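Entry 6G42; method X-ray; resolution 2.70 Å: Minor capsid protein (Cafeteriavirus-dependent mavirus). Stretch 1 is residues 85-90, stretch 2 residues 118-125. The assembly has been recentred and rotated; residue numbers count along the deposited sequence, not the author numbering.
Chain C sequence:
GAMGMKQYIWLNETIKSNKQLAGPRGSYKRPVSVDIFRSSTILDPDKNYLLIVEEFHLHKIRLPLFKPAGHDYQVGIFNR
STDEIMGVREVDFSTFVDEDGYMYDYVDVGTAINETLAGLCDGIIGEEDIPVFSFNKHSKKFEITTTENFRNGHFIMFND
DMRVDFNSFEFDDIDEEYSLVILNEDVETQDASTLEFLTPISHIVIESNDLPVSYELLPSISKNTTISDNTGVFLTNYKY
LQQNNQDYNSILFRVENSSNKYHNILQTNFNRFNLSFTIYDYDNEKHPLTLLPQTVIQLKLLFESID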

# COMPACT_ATOMS: atom_id res chain seq x y z
N ILE C 85 -5.19 41.86 -23.95
CA ILE C 85 -5.67 41.70 -22.57
C ILE C 85 -6.78 42.72 -22.33
O ILE C 85 -6.59 43.91 -22.58
CB ILE C 85 -4.53 41.91 -21.54
CG1 ILE C 85 -3.43 40.85 -21.71
CG2 ILE C 85 -5.07 41.87 -20.10
CD1 ILE C 85 -2.10 41.24 -21.10
N MET C 86 -7.93 42.25 -21.85
CA MET C 86 -9.07 43.12 -21.55
C MET C 86 -9.05 43.63 -20.11
O MET C 86 -9.29 44.81 -19.88
CB MET C 86 -10.38 42.39 -21.83
CG MET C 86 -10.54 41.99 -23.28
SD MET C 86 -12.22 42.23 -23.90
CE MET C 86 -13.07 40.95 -22.99
N GLY C 87 -8.76 42.74 -19.16
CA GLY C 87 -8.69 43.12 -17.75
C GLY C 87 -7.92 42.12 -16.90
O GLY C 87 -7.79 40.96 -17.26
N VAL C 88 -7.40 42.61 -15.77
CA VAL C 88 -6.68 41.81 -14.78
C VAL C 88 -7.03 42.34 -13.38
O VAL C 88 -7.03 43.55 -13.16
CB VAL C 88 -5.14 41.87 -15.00
CG1 VAL C 88 -4.39 41.19 -13.86
CG2 VAL C 88 -4.76 41.21 -16.32
N ARG C 89 -7.29 41.42 -12.45
CA ARG C 89 -7.60 41.76 -11.05
C ARG C 89 -6.97 40.77 -10.07
O ARG C 89 -6.84 39.59 -10.37
CB ARG C 89 -9.11 41.81 -10.84
CG ARG C 89 -9.53 42.51 -9.55
CD ARG C 89 -11.05 42.60 -9.41
NE ARG C 89 -11.67 43.39 -10.48
CZ ARG C 89 -12.97 43.62 -10.60
NH1 ARG C 89 -13.85 43.14 -9.72
NH2 ARG C 89 -13.41 44.35 -11.62
N GLU C 90 -6.58 41.28 -8.90
CA GLU C 90 -6.07 40.43 -7.82
C GLU C 90 -7.23 39.71 -7.13
O GLU C 90 -8.29 40.29 -6.96
CB GLU C 90 -5.32 41.26 -6.77
CG GLU C 90 -4.14 42.06 -7.29
CD GLU C 90 -3.30 42.71 -6.19
OE1 GLU C 90 -3.61 42.54 -4.99
OE2 GLU C 90 -2.32 43.39 -6.54
N ALA C 118 -16.02 36.90 -11.71
CA ALA C 118 -17.34 37.47 -12.01
C ALA C 118 -17.30 39.00 -12.00
O ALA C 118 -17.86 39.64 -12.89
CB ALA C 118 -18.37 36.97 -11.01
N GLY C 119 -16.64 39.57 -11.00
CA GLY C 119 -16.43 41.02 -10.92
C GLY C 119 -15.69 41.62 -12.10
O GLY C 119 -15.97 42.75 -12.51
N LEU C 120 -14.74 40.87 -12.65
CA LEU C 120 -13.97 41.30 -13.82
C LEU C 120 -14.76 41.17 -15.13
O LEU C 120 -14.51 41.90 -16.09
CB LEU C 120 -12.66 40.51 -13.91
CG LEU C 120 -11.59 41.00 -14.90
CD1 LEU C 120 -11.04 42.36 -14.52
CD2 LEU C 120 -10.47 39.97 -14.99
N CYS C 121 -15.70 40.22 -15.17
CA CYS C 121 -16.64 40.06 -16.29
C CYS C 121 -17.88 40.99 -16.25
O CYS C 121 -18.68 40.99 -17.19
CB CYS C 121 -17.14 38.61 -16.37
SG CYS C 121 -15.89 37.37 -16.76
N ASP C 122 -18.03 41.77 -15.17
CA ASP C 122 -19.23 42.58 -14.91
C ASP C 122 -19.58 43.54 -16.04
O ASP C 122 -20.70 43.54 -16.54
CB ASP C 122 -19.03 43.35 -13.59
CG ASP C 122 -20.23 44.22 -13.23
OD1 ASP C 122 -21.38 43.76 -13.36
OD2 ASP C 122 -20.01 45.37 -12.79
N GLY C 123 -18.61 44.36 -16.42
CA GLY C 123 -18.78 45.34 -17.50
C GLY C 123 -18.64 44.79 -18.91
O GLY C 123 -19.37 45.20 -19.81
N ILE C 124 -17.72 43.83 -19.09
CA ILE C 124 -17.20 43.49 -20.43
C ILE C 124 -17.93 42.32 -21.12
O ILE C 124 -18.09 42.34 -22.34
CB ILE C 124 -15.67 43.19 -20.41
CG1 ILE C 124 -14.90 44.14 -19.47
CG2 ILE C 124 -15.10 43.30 -21.81
CD1 ILE C 124 -13.45 43.76 -19.24
N ILE C 125 -18.36 41.32 -20.36
CA ILE C 125 -18.97 40.09 -20.92
C ILE C 125 -20.43 39.93 -20.45
O ILE C 125 -20.77 40.29 -19.32
CB ILE C 125 -18.12 38.84 -20.57
CG1 ILE C 125 -16.74 38.98 -21.22
CG2 ILE C 125 -18.81 37.55 -21.02
CD1 ILE C 125 -15.77 37.86 -20.91

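Residues 118-120 belong to a helix that begins earlier in the chain, and the stretch runs on to Ile125; it packs against the strand 85-90 of the same chain. The contact is modest, with 348 Å² buried in total, and it combines one weak hydrogen bond with packing of Leu120 on the strand and an apolar contact between Met86 and Ile124.

Ala118 takes no part, since its CB points away from the strand. At Gly119 the contact begins. Its carbonyl oxygen accepts a hydrogen bond from Arg89, with NH2 of Arg89 3.1 Å from O of Gly119, but the angle at the hydrogen is only 121°, so the bond is weak. Arg89 reaches the helix with chi1 and chi2 both t before turning at chi3 (m). The absence of a side chain at Gly119 matters here: a CB in the ideal position would lie 2.5 Å from NH1 of Arg89, so the guanidinium occupies space that any larger residue would need in this arrangement.

Leu120 is the centre of the contact and loses more surface to the other stretch than any other residue. Its CA lies over one face of the Arg89 guanidinium, 3.8 Å from NH2 of that residue, while its CA-to-CB bond points toward the strand, with chi1 t and chi2 p. There CD2 of Leu120 approaches O of Gly87 at 3.6 Å, and CD1 lies 3.9 Å from N of Val88 and 4.2 Å from CB of Arg89. The leucine thus packs largely on strand backbone. Gly87 makes this possible, because an ideal CB on it would point toward the helix and come within 3.0 Å of CD1 of Leu120, a clash. The CA atoms of Gly87 and Leu120 are 6.8 Å apart. Val88, whose CB points away, contributes little beyond its backbone.

The next three residues leave the strand untouched. Cys121 directs its CB away and is buried, the CB of Asp122 points sideways, and Gly123 is out of reach. Within the stretch, the carbonyl of Cys121 accepts a backbone hydrogen bond from Ile125, N of Ile125 to O of Cys121 being 3.2 Å, a bond between residues four apart in sequence.

Contact resumes at Ile124, whose CB points toward the strand. Its CG2 meets CE of Met86 at 3.3 Å, a tight apolar approach. The CA-to-CB bond of Met86 points toward stretch 2, and its side chain spans a wider gap than at Gly87, the CA atoms of Met86 and Ile124 being 8.2 Å apart. Ile125, buried and with its CB sideways, adds only a small covered area.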